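PDB 1F8F: benzyl alcohol dehydrogenase from Acinetobacter calcoaceticus, which catalyses the NAD-dependent oxidation of benzyl alcohol, probably to benzaldehyde, as a zinc-containing member of the alcohol dehydrogenase family. Local coordinates for residues I219-V224 against H238-K243. Sequence-based numbering, arbitrary orientation.
Sequences IAVDIV and HVINSK. With NAD (nicotinamide-adenine-dinucleotide), chain F.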
loop_
_atom_site.group_PDB
_atom_site.type_symbol
_atom_site.label_atom_id
_atom_site.label_comp_id
_atom_site.label_asym_id
_atom_site.label_seq_id
_atom_site.Cartn_x
_atom_site.Cartn_y
_atom_site.Cartn_z
ATOM N N ILE A 219 -22.251 9.929 -7.471
ATOM C CA ILE A 219 -22.664 11.108 -8.182
ATOM C C ILE A 219 -22.267 11.083 -9.641
ATOM O O ILE A 219 -21.218 10.511 -9.971
ATOM C CB ILE A 219 -22.087 12.371 -7.486
ATOM C CG1 ILE A 219 -22.476 12.470 -6.001
ATOM C CG2 ILE A 219 -22.468 13.604 -8.245
ATOM C CD1 ILE A 219 -21.861 13.630 -5.234
ATOM N N ALA A 220 -23.149 11.651 -10.484
ATOM C CA ALA A 220 -22.836 11.775 -11.901
ATOM C C ALA A 220 -23.169 13.198 -12.384
ATOM O O ALA A 220 -24.254 13.672 -12.069
ATOM C CB ALA A 220 -23.584 10.734 -12.714
ATOM N N VAL A 221 -22.249 13.857 -13.076
ATOM C CA VAL A 221 -22.314 15.196 -13.625
ATOM C C VAL A 221 -22.186 15.165 -15.157
ATOM O O VAL A 221 -21.382 14.411 -15.700
ATOM C CB VAL A 221 -21.150 16.066 -13.091
ATOM C CG1 VAL A 221 -21.192 17.521 -13.534
ATOM C CG2 VAL A 221 -21.017 16.005 -11.561
ATOM N N ASP A 222 -23.125 15.774 -15.909
ATOM C CA ASP A 222 -23.053 15.831 -17.372
ATOM C C ASP A 222 -23.823 17.049 -17.896
ATOM O O ASP A 222 -24.464 17.771 -17.121
ATOM C CB ASP A 222 -23.614 14.617 -18.126
ATOM C CG ASP A 222 -23.034 14.302 -19.458
ATOM O OD1 ASP A 222 -23.274 15.057 -20.441
ATOM O OD2 ASP A 222 -22.304 13.288 -19.711
ATOM N N ILE A 223 -23.916 17.197 -19.226
ATOM C CA ILE A 223 -24.742 18.216 -19.825
ATOM C C ILE A 223 -25.910 17.668 -20.682
ATOM O O ILE A 223 -26.665 18.484 -21.216
ATOM C CB ILE A 223 -24.143 19.293 -20.720
ATOM C CG1 ILE A 223 -23.193 18.713 -21.785
ATOM C CG2 ILE A 223 -23.376 20.301 -19.857
ATOM C CD1 ILE A 223 -22.726 19.789 -22.738
ATOM N N VAL A 224 -26.009 16.372 -20.922
ATOM C CA VAL A 224 -27.124 15.829 -21.739
ATOM C C VAL A 224 -28.074 15.156 -20.748
ATOM O O VAL A 224 -27.585 14.243 -20.038
ATOM C CB VAL A 224 -26.593 14.813 -22.742
ATOM C CG1 VAL A 224 -27.697 14.138 -23.535
ATOM C CG2 VAL A 224 -25.542 15.491 -23.638
ATOM N N HIS A 238 -27.142 10.657 -6.670
ATOM C CA HIS A 238 -27.290 12.031 -7.014
ATOM C C HIS A 238 -26.801 12.278 -8.443
ATOM O O HIS A 238 -25.837 11.614 -8.856
ATOM C CB HIS A 238 -26.487 13.045 -6.148
ATOM C CG HIS A 238 -26.830 12.968 -4.703
ATOM N ND1 HIS A 238 -26.420 11.912 -3.895
ATOM C CD2 HIS A 238 -27.598 13.788 -3.936
ATOM C CE1 HIS A 238 -26.916 12.100 -2.675
ATOM N NE2 HIS A 238 -27.665 13.221 -2.678
ATOM N N VAL A 239 -27.578 13.107 -9.174
ATOM C CA VAL A 239 -27.235 13.509 -10.527
ATOM C C VAL A 239 -27.196 15.029 -10.569
ATOM O O VAL A 239 -27.926 15.668 -9.809
ATOM C CB VAL A 239 -28.182 12.949 -11.603
ATOM C CG1 VAL A 239 -27.943 11.435 -11.734
ATOM C CG2 VAL A 239 -29.658 13.288 -11.386
ATOM N N ILE A 240 -26.347 15.683 -11.360
ATOM C CA ILE A 240 -26.166 17.110 -11.477
ATOM C C ILE A 240 -25.947 17.553 -12.934
ATOM O O ILE A 240 -25.057 17.057 -13.649
ATOM C CB ILE A 240 -24.889 17.573 -10.700
ATOM C CG1 ILE A 240 -25.060 17.587 -9.187
ATOM C CG2 ILE A 240 -24.376 18.941 -11.101
ATOM C CD1 ILE A 240 -23.745 17.494 -8.452
ATOM N N ASN A 241 -26.681 18.554 -13.370
ATOM C CA ASN A 241 -26.521 19.144 -14.710
ATOM C C ASN A 241 -25.569 20.318 -14.611
ATOM O O ASN A 241 -25.948 21.368 -14.108
ATOM C CB ASN A 241 -27.889 19.533 -15.265
ATOM C CG ASN A 241 -27.944 19.908 -16.731
ATOM O OD1 ASN A 241 -27.062 20.594 -17.266
ATOM N ND2 ASN A 241 -28.979 19.481 -17.443
ATOM N N SER A 242 -24.330 20.236 -15.097
ATOM C CA SER A 242 -23.361 21.297 -15.001
ATOM C C SER A 242 -23.558 22.454 -15.976
ATOM O O SER A 242 -22.612 23.248 -16.104
ATOM C CB SER A 242 -21.917 20.850 -15.191
ATOM O OG SER A 242 -21.531 20.813 -16.562
ATOM N N LYS A 243 -24.700 22.562 -16.646
ATOM C CA LYS A 243 -25.013 23.689 -17.499
ATOM C C LYS A 243 -25.896 24.653 -16.710
ATOM O O LYS A 243 -25.731 25.856 -16.761
ATOM C CB LYS A 243 -25.693 23.258 -18.797
ATOM C CG LYS A 243 -25.713 24.399 -19.817
ATOM C CD LYS A 243 -25.806 23.867 -21.238
ATOM C CE LYS A 243 -24.408 23.525 -21.786
ATOM N NZ LYS A 243 -24.630 22.758 -23.060
HETATM P PA NAD F . -18.574 9.594 -24.581
HETATM O O1A NAD F . -19.463 8.390 -24.616
HETATM O O2A NAD F . -18.702 10.573 -25.670
HETATM O O5B NAD F . -18.611 10.267 -23.144
HETATM C C5B NAD F . -18.116 11.539 -22.658
HETATM C C4B NAD F . -19.234 12.349 -22.019
HETATM O O4B NAD F . -18.717 13.675 -21.662
HETATM C C3B NAD F . -20.492 12.601 -22.868
HETATM O O3B NAD F . -21.644 11.982 -22.313
HETATM C C2B NAD F . -20.696 14.114 -22.885
HETATM O O2B NAD F . -22.049 14.551 -22.705
HETATM C C1B NAD F . -19.826 14.554 -21.694
HETATM N N9A NAD F . -19.338 15.926 -21.769
HETATM C C8A NAD F . -18.636 16.539 -22.775
HETATM N N7A NAD F . -18.346 17.813 -22.506
HETATM C C5A NAD F . -18.912 18.026 -21.260
HETATM C C6A NAD F . -18.967 19.155 -20.422
HETATM N N6A NAD F . -18.424 20.339 -20.691
HETATM N N1A NAD F . -19.600 19.017 -19.230
HETATM C C2A NAD F . -20.168 17.810 -18.918
HETATM N N3A NAD F . -20.167 16.715 -19.618
HETATM C C4A NAD F . -19.530 16.884 -20.791
HETATM O O3 NAD F . -17.051 9.011 -24.563
HETATM P PN NAD F . -16.549 7.714 -23.782
HETATM O O1N NAD F . -17.182 7.623 -22.453
HETATM O O2N NAD F . -16.769 6.530 -24.624
HETATM O O5D NAD F . -14.968 8.084 -23.687
HETATM C C5D NAD F . -14.532 9.013 -22.681
HETATM C C4D NAD F . -13.203 9.631 -22.925
HETATM O O4D NAD F . -12.098 8.803 -22.437
HETATM C C3D NAD F . -12.775 10.157 -24.300
HETATM O O3D NAD F . -11.859 11.252 -24.104
HETATM C C2D NAD F . -11.946 8.963 -24.792
HETATM O O2D NAD F . -11.143 9.236 -25.930
HETATM C C1D NAD F . -11.133 8.785 -23.501
HETATM N N1N NAD F . -10.556 7.446 -23.440
HETATM C C2N NAD F . -9.448 7.315 -22.665
HETATM C C3N NAD F . -8.893 6.057 -22.528
HETATM C C7N NAD F . -7.628 5.779 -21.643
HETATM O O7N NAD F . -7.168 4.639 -21.592
HETATM N N7N NAD F . -7.129 6.879 -20.973
HETATM C C4N NAD F . -9.487 4.922 -23.154
HETATM C C5N NAD F . -10.862 5.130 -23.396
HETATM C C6N NAD F . -11.470 6.355 -23.575
#
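Val221 lays its CG1 methyl against Ser242 CB at 3.8 Å, on the same face of the sheet where Ile219 CG2 meets the CD1 tip of Ile240. The two segments are neighbouring parallel strands of a Rossmann fold, joined in a beta-alpha-beta crossover by helix 225-234; the axes of strand segments 219-222 and 238-241 approach to 4.8 Å, with 16° between their directions. Pairing is one-to-one from Ile219–His238 to Asp222–Asn241, and the ladder alternates in direction: Ala220 N donates to His238 O, Ile240 N to Ala220 O at 3.0 Å, Asp222 N to Ile240 O, and Ser242 N to Asp222 O. Helix 247-254 packs on the Ile219/Ile240 face, whereas helix 225-234 lies over Ala220 and Val239.

Where strand 217-222 ends, Asp222 grips the adenosine ribose of NAD. With CG anti to the backbone N (chi1 -152°), its carboxylate is carried to the ribose and takes one hydroxyl on each oxygen: NAD O2B to Asp222 OD1 at 2.6 Å and NAD O3B to Asp222 OD2 at 3.0 Å. This two-point grip is the usual acidic signature of NAD-preferring Rossmann enzymes. Asp222 OD1 also accepts from Val224 N at 3.1 Å, an Asx turn leading into helix 225-234, while Ala199 N of the glycine-rich turn binds OD2.

Beyond the strand, the Ile223 side chain crosses that of Lys243, which is poorly ordered. Asn241 forms a second Asx turn: with ND2 hydrogen-bonded to Glu225 OE1, Asn241 OD1 receives Lys243 N at 3.1 Å, in the carbonyl plane on a lone pair.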